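Local coordinates for protein acyl-coenzyme A oxidase 3 (Yarrowia lipolytica, PDB 5YS9) that catalyses the FAD-dependent oxidation of acyl-CoA to trans-2-enoyl-CoA, passing electrons to oxygen to give hydrogen peroxide, in peroxisomal fatty acid beta-oxidation, at residues T564-R569 / N587-W592; D503-K508 / T616-H621; L510-E515 / E604-P609; D40-L45 / E50-I55. All coordinates share one frame; numbering follows the deposited sequence.

Interaction 1: residues T564-R569 / N587-W592; sequences TAFYER and NLFTLW
Tyr-567 OH donates a hydrogen bond to Asn-587 OD1 at 2.6 Å, joining two nearly antiparallel helices of the C-terminal helical region, whose local axes run 10.6 Å apart at 157°. The bond bends at the carbonyl, with a C=O...donor angle of 136°, and the hydroxyl lies somewhat out of the carbonyl plane. The two side chains cross at about a right angle, the ring plane steeply inclined to the amide, and OD1 lies at the ring edge; Tyr-567 CG sits anti to its carbonyl carbon (chi1 -71°), which brings the ring end nearer helix 579-596. On the amide's nitrogen side, ND2 bonds to Lys-505 O and Tyr-622 OH. Among the contacts without a hydrogen bond, Thr-590 OG1 lies 3.5 Å from Tyr-567 CE2, while its hydrogen bond goes to Ala-586 O in its own helix. Phe-566 CD2 and Phe-589 CD2 meet loosely at 4.4 Å. With both its oxygen and its nitrogen bonded, the buried amide is fixed in rotation and ties three helices and a loop together.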
loop_
_atom_site.group_PDB
_atom_site.type_symbol
_atom_site.label_atom_id
_atom_site.label_comp_id
_atom_site.label_asym_id
_atom_site.label_seq_id
_atom_site.Cartn_x
_atom_site.Cartn_y
_atom_site.Cartn_z
ATOM N N THR A 564 4.018 -15.478 -21.371
ATOM C CA THR A 564 3.638 -16.594 -22.214
ATOM C C THR A 564 2.135 -16.691 -22.370
ATOM O O THR A 564 1.627 -16.748 -23.493
ATOM C CB THR A 564 4.292 -17.868 -21.675
ATOM O OG1 THR A 564 5.643 -17.811 -22.105
ATOM C CG2 THR A 564 3.682 -19.107 -22.206
ATOM N N ALA A 565 1.418 -16.644 -21.256
ATOM C CA ALA A 565 -0.040 -16.759 -21.311
ATOM C C ALA A 565 -0.703 -15.629 -22.084
ATOM O O ALA A 565 -1.668 -15.878 -22.820
ATOM C CB ALA A 565 -0.623 -16.873 -19.923
ATOM N N PHE A 566 -0.184 -14.403 -21.964
ATOM C CA PHE A 566 -0.725 -13.304 -22.766
ATOM C C PHE A 566 -0.637 -13.608 -24.282
ATOM O O PHE A 566 -1.645 -13.616 -24.984
ATOM C CB PHE A 566 -0.007 -11.982 -22.416
ATOM C CG PHE A 566 -0.846 -10.722 -22.596
ATOM C CD1 PHE A 566 -2.025 -10.689 -23.355
ATOM C CD2 PHE A 566 -0.404 -9.532 -22.035
ATOM C CE1 PHE A 566 -2.740 -9.498 -23.524
ATOM C CE2 PHE A 566 -1.119 -8.338 -22.202
ATOM C CZ PHE A 566 -2.273 -8.322 -22.952
ATOM N N TYR A 567 0.567 -13.908 -24.764
ATOM C CA TYR A 567 0.789 -14.210 -26.203
ATOM C C TYR A 567 0.021 -15.441 -26.715
ATOM O O TYR A 567 -0.647 -15.371 -27.757
ATOM C CB TYR A 567 2.288 -14.329 -26.476
ATOM C CG TYR A 567 3.030 -12.999 -26.409
ATOM C CD1 TYR A 567 2.602 -11.898 -27.149
ATOM C CD2 TYR A 567 4.185 -12.836 -25.617
ATOM C CE1 TYR A 567 3.290 -10.683 -27.111
ATOM C CE2 TYR A 567 4.886 -11.617 -25.578
ATOM C CZ TYR A 567 4.423 -10.550 -26.323
ATOM O OH TYR A 567 5.098 -9.357 -26.328
ATOM N N GLU A 568 0.060 -16.526 -25.930
ATOM C CA GLU A 568 -0.644 -17.781 -26.270
ATOM C C GLU A 568 -2.127 -17.578 -26.442
ATOM O O GLU A 568 -2.734 -18.177 -27.323
ATOM C CB GLU A 568 -0.394 -18.910 -25.229
ATOM C CG GLU A 568 0.518 -20.058 -25.702
ATOM C CD GLU A 568 1.651 -20.444 -24.726
ATOM O OE1 GLU A 568 2.834 -20.200 -25.091
ATOM O OE2 GLU A 568 1.381 -20.996 -23.615
ATOM N N ARG A 569 -2.725 -16.754 -25.592
ATOM C CA ARG A 569 -4.183 -16.538 -25.617
ATOM C C ARG A 569 -4.567 -15.623 -26.777
ATOM O O ARG A 569 -5.644 -15.772 -27.337
ATOM C CB ARG A 569 -4.716 -15.952 -24.280
ATOM C CG ARG A 569 -4.630 -16.851 -23.032
ATOM C CD ARG A 569 -5.501 -18.114 -23.038
ATOM N NE ARG A 569 -6.843 -17.904 -23.586
ATOM C CZ ARG A 569 -7.439 -18.653 -24.521
ATOM N NH1 ARG A 569 -6.865 -19.736 -25.043
ATOM N NH2 ARG A 569 -8.655 -18.316 -24.928
ATOM N N ASN A 587 3.220 -6.472 -25.899
ATOM C CA ASN A 587 4.608 -5.981 -26.052
ATOM C C ASN A 587 4.989 -4.987 -25.014
ATOM O O ASN A 587 6.108 -5.045 -24.528
ATOM C CB ASN A 587 4.856 -5.388 -27.441
ATOM C CG ASN A 587 5.002 -6.456 -28.510
ATOM O OD1 ASN A 587 4.714 -7.642 -28.294
ATOM N ND2 ASN A 587 5.481 -6.042 -29.655
ATOM N N LEU A 588 4.055 -4.096 -24.655
ATOM C CA LEU A 588 4.295 -3.097 -23.587
ATOM C C LEU A 588 4.498 -3.828 -22.279
ATOM O O LEU A 588 5.507 -3.629 -21.611
ATOM C CB LEU A 588 3.152 -2.085 -23.482
ATOM C CG LEU A 588 3.288 -0.956 -22.449
ATOM C CD1 LEU A 588 4.647 -0.199 -22.493
ATOM C CD2 LEU A 588 2.129 0.007 -22.620
ATOM N N PHE A 589 3.589 -4.748 -21.951
ATOM C CA PHE A 589 3.771 -5.547 -20.755
ATOM C C PHE A 589 5.184 -6.140 -20.721
ATOM O O PHE A 589 5.946 -5.934 -19.759
ATOM C CB PHE A 589 2.703 -6.645 -20.642
ATOM C CG PHE A 589 2.896 -7.538 -19.463
ATOM C CD1 PHE A 589 2.828 -7.022 -18.169
ATOM C CD2 PHE A 589 3.216 -8.888 -19.630
ATOM C CE1 PHE A 589 3.059 -7.849 -17.061
ATOM C CE2 PHE A 589 3.423 -9.715 -18.525
ATOM C CZ PHE A 589 3.333 -9.197 -17.244
ATOM N N THR A 590 5.533 -6.820 -21.800
ATOM C CA THR A 590 6.664 -7.683 -21.805
ATOM C C THR A 590 7.970 -6.871 -21.807
ATOM O O THR A 590 8.931 -7.204 -21.079
ATOM C CB THR A 590 6.580 -8.683 -22.982
ATOM O OG1 THR A 590 5.436 -9.543 -22.834
ATOM C CG2 THR A 590 7.828 -9.538 -23.046
ATOM N N LEU A 591 8.000 -5.805 -22.610
ATOM C CA LEU A 591 9.179 -4.951 -22.684
ATOM C C LEU A 591 9.358 -4.090 -21.436
ATOM O O LEU A 591 10.480 -3.773 -21.032
ATOM C CB LEU A 591 9.083 -4.095 -23.919
ATOM C CG LEU A 591 9.242 -4.934 -25.210
ATOM C CD1 LEU A 591 8.606 -4.263 -26.397
ATOM C CD2 LEU A 591 10.723 -5.187 -25.487
ATOM N N TRP A 592 8.236 -3.686 -20.841
ATOM C CA TRP A 592 8.264 -2.944 -19.602
ATOM C C TRP A 592 8.879 -3.857 -18.511
ATOM O O TRP A 592 9.814 -3.447 -17.803
ATOM C CB TRP A 592 6.849 -2.400 -19.254
ATOM C CG TRP A 592 6.741 -1.878 -17.882
ATOM C CD1 TRP A 592 7.232 -0.702 -17.413
ATOM C CD2 TRP A 592 6.128 -2.531 -16.783
ATOM N NE1 TRP A 592 6.961 -0.571 -16.100
ATOM C CE2 TRP A 592 6.284 -1.678 -15.664
ATOM C CE3 TRP A 592 5.484 -3.767 -16.620
ATOM C CZ2 TRP A 592 5.806 -2.009 -14.376
ATOM C CZ3 TRP A 592 5.015 -4.111 -15.323
ATOM C CH2 TRP A 592 5.181 -3.223 -14.220
#

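Interaction 2: residues D503-K508 / T616-H621; sequences DLKDPK and TELVNH
Leu-504 and Leu-618 make the close part of this contact: CB of Leu-504 lies 3.3 Å from CD1 of Leu-618, and both side chains are buried. Leu-618 points from helix 609-628 toward the loop, and with its CG anti to the carbonyl carbon (chi1 -74°) the two methyls face the turn, CD1 at Leu-504 and CD2 at Lys-505. The second methyl, CD2, reaches CG of Lys-505 at a looser 4.1 Å, the two side chains crossing at roughly a right angle. The loop is a type I beta turn from Asp-503 to Asp-506 that leads into helix 507-534. Asp-506 is the N-cap of that helix, its OD1 accepting from Lys-508 N at 2.8 Å from above the carboxylate plane. Here the turn presents Leu-504 and Lys-505 to the leucine. On the exposed side Lys-505 bends at chi3 and chi4, and its NZ stays 6.5 Å from His-621 ND1. Farther round helix 609-628, Thr-616 packs on Gln-549 and Asn-620 on Glu-545, both of the second subunit.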
loop_
_atom_site.group_PDB
_atom_site.type_symbol
_atom_site.label_atom_id
_atom_site.label_comp_id
_atom_site.label_asym_id
_atom_site.label_seq_id
_atom_site.Cartn_x
_atom_site.Cartn_y
_atom_site.Cartn_z
ATOM N N ASP A 503 14.882 -8.810 -33.675
ATOM C CA ASP A 503 13.864 -7.817 -33.386
ATOM C C ASP A 503 13.227 -7.953 -32.004
ATOM O O ASP A 503 12.660 -8.973 -31.659
ATOM C CB ASP A 503 12.771 -7.903 -34.444
ATOM C CG ASP A 503 11.878 -6.701 -34.456
ATOM O OD1 ASP A 503 12.253 -5.670 -33.895
ATOM O OD2 ASP A 503 10.792 -6.785 -35.035
ATOM N N LEU A 504 13.294 -6.867 -31.252
ATOM C CA LEU A 504 12.691 -6.738 -29.948
ATOM C C LEU A 504 11.191 -6.465 -30.012
ATOM O O LEU A 504 10.544 -6.408 -28.968
ATOM C CB LEU A 504 13.415 -5.660 -29.133
ATOM C CG LEU A 504 14.763 -6.155 -28.619
ATOM C CD1 LEU A 504 15.650 -5.021 -28.142
ATOM C CD2 LEU A 504 14.571 -7.194 -27.503
ATOM N N LYS A 505 10.634 -6.319 -31.211
ATOM C CA LYS A 505 9.196 -6.216 -31.389
ATOM C C LYS A 505 8.562 -7.577 -31.650
ATOM O O LYS A 505 7.333 -7.700 -31.686
ATOM C CB LYS A 505 8.867 -5.237 -32.516
ATOM C CG LYS A 505 9.305 -3.793 -32.256
ATOM C CD LYS A 505 9.271 -2.916 -33.521
ATOM C CE LYS A 505 10.604 -2.880 -34.287
ATOM N NZ LYS A 505 11.021 -1.477 -34.600
ATOM N N ASP A 506 9.381 -8.605 -31.795
ATOM C CA ASP A 506 8.885 -9.935 -32.122
ATOM C C ASP A 506 8.540 -10.667 -30.817
ATOM O O ASP A 506 9.426 -10.993 -30.032
ATOM C CB ASP A 506 9.985 -10.687 -32.886
ATOM C CG ASP A 506 9.580 -12.087 -33.367
ATOM O OD1 ASP A 506 8.572 -12.701 -32.915
ATOM O OD2 ASP A 506 10.335 -12.589 -34.233
ATOM N N PRO A 507 7.267 -10.999 -30.607
ATOM C CA PRO A 507 6.925 -11.830 -29.450
ATOM C C PRO A 507 7.764 -13.114 -29.250
ATOM O O PRO A 507 8.075 -13.454 -28.102
ATOM C CB PRO A 507 5.447 -12.174 -29.694
ATOM C CG PRO A 507 4.944 -11.076 -30.553
ATOM C CD PRO A 507 6.090 -10.753 -31.458
ATOM N N LYS A 508 8.162 -13.800 -30.322
ATOM C CA LYS A 508 8.942 -15.036 -30.159
ATOM C C LYS A 508 10.291 -14.807 -29.507
ATOM O O LYS A 508 10.838 -15.703 -28.843
ATOM C CB LYS A 508 9.065 -15.823 -31.466
ATOM C CG LYS A 508 7.712 -16.376 -31.915
ATOM C CD LYS A 508 7.869 -17.576 -32.839
ATOM C CE LYS A 508 6.703 -17.691 -33.816
ATOM N NZ LYS A 508 6.955 -16.818 -35.004
ATOM N N THR A 616 14.205 0.618 -23.573
ATOM C CA THR A 616 13.600 1.879 -23.099
ATOM C C THR A 616 12.823 2.572 -24.238
ATOM O O THR A 616 11.644 2.912 -24.084
ATOM C CB THR A 616 14.607 2.794 -22.352
ATOM O OG1 THR A 616 14.951 2.166 -21.127
ATOM C CG2 THR A 616 14.014 4.131 -22.001
ATOM N N GLU A 617 13.434 2.670 -25.408
ATOM C CA GLU A 617 12.794 3.346 -26.520
ATOM C C GLU A 617 11.521 2.611 -26.944
ATOM O O GLU A 617 10.521 3.232 -27.285
ATOM C CB GLU A 617 13.774 3.495 -27.672
ATOM C CG GLU A 617 13.263 4.398 -28.783
ATOM C CD GLU A 617 14.386 4.990 -29.618
ATOM O OE1 GLU A 617 15.330 5.546 -29.009
ATOM O OE2 GLU A 617 14.322 4.896 -30.868
ATOM N N LEU A 618 11.548 1.285 -26.886
ATOM C CA LEU A 618 10.389 0.494 -27.309
ATOM C C LEU A 618 9.206 0.635 -26.356
ATOM O O LEU A 618 8.102 0.844 -26.811
ATOM C CB LEU A 618 10.792 -0.958 -27.514
ATOM C CG LEU A 618 11.624 -1.152 -28.805
ATOM C CD1 LEU A 618 12.070 -2.598 -28.951
ATOM C CD2 LEU A 618 10.850 -0.688 -30.035
ATOM N N VAL A 619 9.480 0.614 -25.049
ATOM C CA VAL A 619 8.485 0.857 -24.009
ATOM C C VAL A 619 7.819 2.252 -24.209
ATOM O O VAL A 619 6.607 2.352 -24.178
ATOM C CB VAL A 619 9.111 0.752 -22.585
ATOM C CG1 VAL A 619 8.127 1.205 -21.518
ATOM C CG2 VAL A 619 9.553 -0.659 -22.276
ATOM N N ASN A 620 8.618 3.303 -24.415
ATOM C CA ASN A 620 8.097 4.640 -24.801
ATOM C C ASN A 620 7.226 4.604 -26.021
ATOM O O ASN A 620 6.110 5.175 -26.012
ATOM C CB ASN A 620 9.199 5.650 -25.062
ATOM C CG ASN A 620 9.980 6.013 -23.813
ATOM O OD1 ASN A 620 9.583 5.681 -22.702
ATOM N ND2 ASN A 620 11.123 6.655 -23.997
ATOM N N HIS A 621 7.701 3.905 -27.049
ATOM C CA HIS A 621 6.925 3.747 -28.290
ATOM C C HIS A 621 5.576 3.067 -28.076
ATOM O O HIS A 621 4.547 3.573 -28.536
ATOM C CB HIS A 621 7.744 3.031 -29.369
ATOM C CG HIS A 621 6.957 2.633 -30.572
ATOM N ND1 HIS A 621 6.582 1.324 -30.816
ATOM C CD2 HIS A 621 6.487 3.360 -31.606
ATOM C CE1 HIS A 621 5.884 1.268 -31.936
ATOM N NE2 HIS A 621 5.808 2.494 -32.430
#

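Interaction 3: residues L510-E515 / E604-P609; sequences LIEAWE and EGFLQP
A Schellman motif ends helix 598-604, and the turn it makes delivers Phe-606 to the flank of helix 507-534. Gly-605 is the residue that leaves the helix, with a positive phi of 85°, and Phe-606 follows directly, its side chain starting out toward helix 507-534. Ala-513 CB sits over one face of the Phe-606 ring, 3.3 Å from CE2 and 3.6 Å from CZ, while Ala-513 CA lies above the same ring, offset toward its rim. With only a methyl between them, the ring lies close to the helix backbone. At the ring edge, in its plane, Glu-512 OE1 approaches CE1 of Phe-606 at 3.3 Å, the carboxylate standing perpendicular to the ring. This places a carboxylate oxygen against the ring's electropositive C-H rim. In this all-helical part of the acyl-CoA oxidase fold, the 604-609 connection between helices 598-604 and 609-628 is thus seated on a third helix, and its backbone at Phe-606 also bonds to Leu-499. An extended chain, with Glu-512 CG opposite its own N across the CA-CB bond (chi1 -167°), carries the carboxylate to the ring edge. Its other oxygen, OE2, forms a salt bridge with Arg-502 NH1.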
loop_
_atom_site.group_PDB
_atom_site.type_symbol
_atom_site.label_atom_id
_atom_site.label_comp_id
_atom_site.label_asym_id
_atom_site.label_seq_id
_atom_site.Cartn_x
_atom_site.Cartn_y
_atom_site.Cartn_z
ATOM N N LEU A 510 11.122 -12.030 -27.371
ATOM C CA LEU A 510 10.814 -11.629 -26.006
ATOM C C LEU A 510 10.383 -12.853 -25.157
ATOM O O LEU A 510 10.761 -12.960 -23.981
ATOM C CB LEU A 510 9.733 -10.542 -26.003
ATOM C CG LEU A 510 9.911 -9.259 -26.841
ATOM C CD1 LEU A 510 8.657 -8.404 -26.723
ATOM C CD2 LEU A 510 11.147 -8.463 -26.448
ATOM N N ILE A 511 9.646 -13.802 -25.746
ATOM C CA ILE A 511 9.373 -15.055 -25.015
ATOM C C ILE A 511 10.677 -15.810 -24.666
ATOM O O ILE A 511 10.907 -16.218 -23.506
ATOM C CB ILE A 511 8.388 -15.944 -25.767
ATOM C CG1 ILE A 511 6.974 -15.334 -25.655
ATOM C CG2 ILE A 511 8.389 -17.368 -25.196
ATOM C CD1 ILE A 511 5.949 -15.908 -26.615
ATOM N N GLU A 512 11.541 -15.937 -25.664
ATOM C CA GLU A 512 12.790 -16.656 -25.493
ATOM C C GLU A 512 13.628 -15.982 -24.397
ATOM O O GLU A 512 14.235 -16.647 -23.559
ATOM C CB GLU A 512 13.541 -16.727 -26.825
ATOM C CG GLU A 512 14.701 -17.714 -26.859
ATOM C CD GLU A 512 15.694 -17.355 -27.948
ATOM O OE1 GLU A 512 16.774 -16.807 -27.664
ATOM O OE2 GLU A 512 15.372 -17.570 -29.121
ATOM N N ALA A 513 13.614 -14.662 -24.394
ATOM C CA ALA A 513 14.380 -13.904 -23.412
ATOM C C ALA A 513 13.908 -14.137 -21.946
ATOM O O ALA A 513 14.725 -14.167 -21.046
ATOM C CB ALA A 513 14.344 -12.421 -23.770
ATOM N N TRP A 514 12.598 -14.303 -21.733
ATOM C CA TRP A 514 12.057 -14.692 -20.408
ATOM C C TRP A 514 12.337 -16.164 -20.052
ATOM O O TRP A 514 12.526 -16.505 -18.864
ATOM C CB TRP A 514 10.546 -14.350 -20.282
ATOM C CG TRP A 514 10.386 -12.925 -19.996
ATOM C CD1 TRP A 514 9.992 -11.945 -20.862
ATOM C CD2 TRP A 514 10.721 -12.272 -18.766
ATOM N NE1 TRP A 514 10.057 -10.713 -20.232
ATOM C CE2 TRP A 514 10.498 -10.886 -18.949
ATOM C CE3 TRP A 514 11.202 -12.726 -17.520
ATOM C CZ2 TRP A 514 10.715 -9.944 -17.924
ATOM C CZ3 TRP A 514 11.399 -11.801 -16.497
ATOM C CH2 TRP A 514 11.171 -10.412 -16.712
ATOM N N GLU A 515 12.346 -17.030 -21.067
ATOM C CA GLU A 515 12.782 -18.416 -20.885
ATOM C C GLU A 515 14.248 -18.460 -20.510
ATOM O O GLU A 515 14.635 -19.233 -19.610
ATOM C CB GLU A 515 12.467 -19.286 -22.123
ATOM C CG GLU A 515 10.965 -19.465 -22.373
ATOM C CD GLU A 515 10.639 -20.380 -23.558
ATOM O OE1 GLU A 515 11.551 -20.739 -24.346
ATOM O OE2 GLU A 515 9.458 -20.768 -23.711
ATOM N N GLU A 604 22.680 -12.680 -17.639
ATOM C CA GLU A 604 22.670 -13.897 -18.462
ATOM C C GLU A 604 23.290 -13.678 -19.826
ATOM O O GLU A 604 23.545 -14.632 -20.532
ATOM C CB GLU A 604 21.251 -14.454 -18.658
ATOM C CG GLU A 604 20.543 -14.860 -17.385
ATOM C CD GLU A 604 21.207 -16.013 -16.667
ATOM O OE1 GLU A 604 21.270 -17.130 -17.212
ATOM O OE2 GLU A 604 21.666 -15.799 -15.538
ATOM N N GLY A 605 23.469 -12.431 -20.227
ATOM C CA GLY A 605 24.165 -12.118 -21.467
ATOM C C GLY A 605 23.276 -12.154 -22.686
ATOM O O GLY A 605 23.779 -12.133 -23.797
ATOM N N PHE A 606 21.957 -12.168 -22.490
ATOM C CA PHE A 606 21.013 -12.055 -23.596
ATOM C C PHE A 606 21.019 -10.656 -24.249
ATOM O O PHE A 606 20.859 -10.524 -25.464
ATOM C CB PHE A 606 19.606 -12.364 -23.120
ATOM C CG PHE A 606 18.629 -12.638 -24.238
ATOM C CD1 PHE A 606 18.559 -13.889 -24.830
ATOM C CD2 PHE A 606 17.787 -11.639 -24.708
ATOM C CE1 PHE A 606 17.658 -14.141 -25.841
ATOM C CE2 PHE A 606 16.889 -11.886 -25.731
ATOM C CZ PHE A 606 16.819 -13.132 -26.300
ATOM N N LEU A 607 21.183 -9.636 -23.423
ATOM C CA LEU A 607 21.256 -8.249 -23.856
ATOM C C LEU A 607 22.593 -7.647 -23.397
ATOM O O LEU A 607 23.198 -8.105 -22.441
ATOM C CB LEU A 607 20.124 -7.448 -23.209
ATOM C CG LEU A 607 18.645 -7.777 -23.474
ATOM C CD1 LEU A 607 17.741 -6.675 -22.925
ATOM C CD2 LEU A 607 18.325 -7.990 -24.941
ATOM N N GLN A 608 23.047 -6.619 -24.094
ATOM C CA GLN A 608 24.213 -5.848 -23.670
ATOM C C GLN A 608 23.723 -4.426 -23.308
ATOM O O GLN A 608 22.560 -4.076 -23.602
ATOM C CB GLN A 608 25.265 -5.821 -24.794
ATOM C CG GLN A 608 25.755 -7.188 -25.303
ATOM C CD GLN A 608 25.769 -7.237 -26.834
ATOM O OE1 GLN A 608 24.714 -7.341 -27.490
ATOM N NE2 GLN A 608 26.952 -7.115 -27.409
ATOM N N PRO A 609 24.588 -3.611 -22.653
ATOM C CA PRO A 609 24.260 -2.228 -22.288
ATOM C C PRO A 609 23.490 -1.434 -23.345
ATOM O O PRO A 609 22.536 -0.743 -23.011
ATOM C CB PRO A 609 25.630 -1.631 -22.047
ATOM C CG PRO A 609 26.369 -2.771 -21.384
ATOM C CD PRO A 609 25.867 -4.028 -22.029
#

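Interaction 4: residues D40-L45 / E50-I55; sequences DMTEFL and ENVTMI
Glu-50 O accepts two hydrogen bonds, from Thr-53 OG1 at 2.6 Å and from Met-54 N at 3.0 Å, in the helix that brings Val-52 against Thr-42 and Glu-43. Thr-53 OG1 comes in at a C=O...donor angle of 127°, a side-chain bond added to the usual helical one. Across the contact, Val-52 works as a small apolar wedge. Its CG2, anti to the carbonyl carbon of Val-52, lies 3.6 Å from Thr-42 O and 3.9 Å from Glu-43 CA, close to the backbone of helix 38-46. The two segments lie on two consecutive helices, 38-46 and 49-63, joined by a very short connection in the N-terminal region. More loosely, Thr-42 CG2 and Glu-43 CG each stand 4.1 Å from Val-52 CG2, and both side chains cross the valine at about a right angle. Their polar ends turn to other partners: Thr-42 OG1 is hydrogen-bonded chiefly to Ala-636 O, with Ile-38 O of its own helix as a second acceptor that must share its single proton, and Glu-43 OE2 makes a salt bridge with Lys-575 NZ.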
loop_
_atom_site.group_PDB
_atom_site.type_symbol
_atom_site.label_atom_id
_atom_site.label_comp_id
_atom_site.label_asym_id
_atom_site.label_seq_id
_atom_site.Cartn_x
_atom_site.Cartn_y
_atom_site.Cartn_z
ATOM N N ASP A 40 -15.634 -6.718 -29.358
ATOM C CA ASP A 40 -14.671 -7.801 -29.627
ATOM C C ASP A 40 -13.516 -7.860 -28.626
ATOM O O ASP A 40 -12.947 -8.931 -28.395
ATOM C CB ASP A 40 -14.126 -7.717 -31.043
ATOM C CG ASP A 40 -15.183 -7.959 -32.102
ATOM O OD1 ASP A 40 -16.224 -8.609 -31.832
ATOM O OD2 ASP A 40 -14.943 -7.497 -33.239
ATOM N N MET A 41 -13.153 -6.720 -28.041
ATOM C CA MET A 41 -12.161 -6.709 -26.979
ATOM C C MET A 41 -12.737 -7.329 -25.680
ATOM O O MET A 41 -12.059 -8.077 -24.992
ATOM C CB MET A 41 -11.667 -5.272 -26.763
ATOM C CG MET A 41 -10.401 -5.149 -25.942
ATOM S SD MET A 41 -9.072 -6.055 -26.721
ATOM C CE MET A 41 -8.181 -4.739 -27.543
ATOM N N THR A 42 -14.007 -7.062 -25.396
ATOM C CA THR A 42 -14.704 -7.657 -24.285
ATOM C C THR A 42 -14.832 -9.172 -24.451
ATOM O O THR A 42 -14.673 -9.909 -23.459
ATOM C CB THR A 42 -16.095 -7.027 -24.090
ATOM O OG1 THR A 42 -15.976 -5.601 -24.150
ATOM C CG2 THR A 42 -16.655 -7.404 -22.780
ATOM N N GLU A 43 -15.094 -9.636 -25.680
ATOM C CA GLU A 43 -15.077 -11.110 -25.993
ATOM C C GLU A 43 -13.716 -11.788 -25.773
ATOM O O GLU A 43 -13.643 -12.899 -25.224
ATOM C CB GLU A 43 -15.577 -11.406 -27.418
ATOM C CG GLU A 43 -17.097 -11.529 -27.515
ATOM C CD GLU A 43 -17.609 -11.462 -28.935
ATOM O OE1 GLU A 43 -18.742 -10.943 -29.118
ATOM O OE2 GLU A 43 -16.864 -11.906 -29.847
ATOM N N PHE A 44 -12.637 -11.122 -26.165
ATOM C CA PHE A 44 -11.332 -11.650 -25.836
ATOM C C PHE A 44 -11.091 -11.768 -24.310
ATOM O O PHE A 44 -10.582 -12.765 -23.858
ATOM C CB PHE A 44 -10.228 -10.821 -26.488
ATOM C CG PHE A 44 -8.845 -11.286 -26.121
ATOM C CD1 PHE A 44 -8.366 -12.485 -26.601
ATOM C CD2 PHE A 44 -8.060 -10.562 -25.227
ATOM C CE1 PHE A 44 -7.108 -12.925 -26.244
ATOM C CE2 PHE A 44 -6.803 -10.997 -24.875
ATOM C CZ PHE A 44 -6.325 -12.185 -25.386
ATOM N N LEU A 45 -11.437 -10.744 -23.530
ATOM C CA LEU A 45 -11.202 -10.786 -22.075
ATOM C C LEU A 45 -11.959 -11.888 -21.387
ATOM O O LEU A 45 -11.436 -12.512 -20.469
ATOM C CB LEU A 45 -11.533 -9.452 -21.419
ATOM C CG LEU A 45 -10.526 -8.363 -21.722
ATOM C CD1 LEU A 45 -11.088 -6.988 -21.413
ATOM C CD2 LEU A 45 -9.247 -8.608 -20.948
ATOM N N GLU A 50 -20.713 -15.970 -25.354
ATOM C CA GLU A 50 -21.649 -16.604 -24.418
ATOM C C GLU A 50 -21.335 -16.141 -23.006
ATOM O O GLU A 50 -22.219 -15.685 -22.257
ATOM C CB GLU A 50 -21.574 -18.143 -24.520
ATOM C CG GLU A 50 -22.923 -18.849 -24.445
ATOM C CD GLU A 50 -23.074 -19.928 -25.511
ATOM O OE1 GLU A 50 -23.127 -19.586 -26.715
ATOM O OE2 GLU A 50 -23.143 -21.117 -25.136
ATOM N N ASN A 51 -20.052 -16.242 -22.685
ATOM C CA ASN A 51 -19.535 -15.763 -21.435
ATOM C C ASN A 51 -19.884 -14.254 -21.236
ATOM O O ASN A 51 -20.242 -13.855 -20.121
ATOM C CB ASN A 51 -18.025 -15.985 -21.372
ATOM C CG ASN A 51 -17.613 -17.450 -21.159
ATOM O OD1 ASN A 51 -18.408 -18.275 -20.790
ATOM N ND2 ASN A 51 -16.324 -17.738 -21.371
ATOM N N VAL A 52 -19.812 -13.443 -22.304
ATOM C CA VAL A 52 -20.007 -12.013 -22.187
ATOM C C VAL A 52 -21.425 -11.757 -21.839
ATOM O O VAL A 52 -21.679 -10.991 -20.927
ATOM C CB VAL A 52 -19.554 -11.202 -23.425
ATOM C CG1 VAL A 52 -20.059 -9.748 -23.408
ATOM C CG2 VAL A 52 -18.036 -11.172 -23.500
ATOM N N THR A 53 -22.357 -12.429 -22.504
ATOM C CA THR A 53 -23.779 -12.227 -22.198
ATOM C C THR A 53 -24.065 -12.653 -20.760
ATOM O O THR A 53 -24.852 -12.005 -20.062
ATOM C CB THR A 53 -24.720 -13.033 -23.103
ATOM O OG1 THR A 53 -24.382 -14.409 -22.959
ATOM C CG2 THR A 53 -24.624 -12.576 -24.575
ATOM N N MET A 54 -23.429 -13.728 -20.315
ATOM C CA MET A 54 -23.648 -14.196 -18.954
ATOM C C MET A 54 -23.195 -13.135 -17.916
ATOM O O MET A 54 -23.928 -12.785 -16.984
ATOM C CB MET A 54 -22.916 -15.512 -18.692
ATOM C CG MET A 54 -23.302 -16.095 -17.353
ATOM S SD MET A 54 -22.185 -17.395 -16.806
ATOM C CE MET A 54 -23.147 -18.860 -17.123
ATOM N N ILE A 55 -21.982 -12.644 -18.091
ATOM C CA ILE A 55 -21.437 -11.614 -17.252
ATOM C C ILE A 55 -22.304 -10.364 -17.300
ATOM O O ILE A 55 -22.481 -9.700 -16.299
ATOM C CB ILE A 55 -20.002 -11.321 -17.708
ATOM C CG1 ILE A 55 -19.109 -12.443 -17.192
ATOM C CG2 ILE A 55 -19.484 -9.950 -17.249
ATOM C CD1 ILE A 55 -17.727 -12.401 -17.774
#

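Along the chain interaction 4 comes first, in the N-terminal region, while the other three lie in the C-terminal helical region. There interaction 2 closes the longest loop, interaction 3 is nested within it, and interaction 1 within both. Their centres are 11 to 15 Å apart, and each touches the other two. Helix 507-534 carries one side of interaction 3, and the turn leading into it one side of interaction 2; Leu-510 also packs on Thr-590 and Leu-591 of interaction 1. The centre of interaction 4 is about 20 Å from that of interaction 1, and Phe-44 there touches the backbone oxygen of Arg-569; the centres of interactions 2 and 3 are about 29 and 35 Å away, without touch. Thus three contacts knit one helical bundle, and its helix 547-573 meets N-terminal helix 38-46.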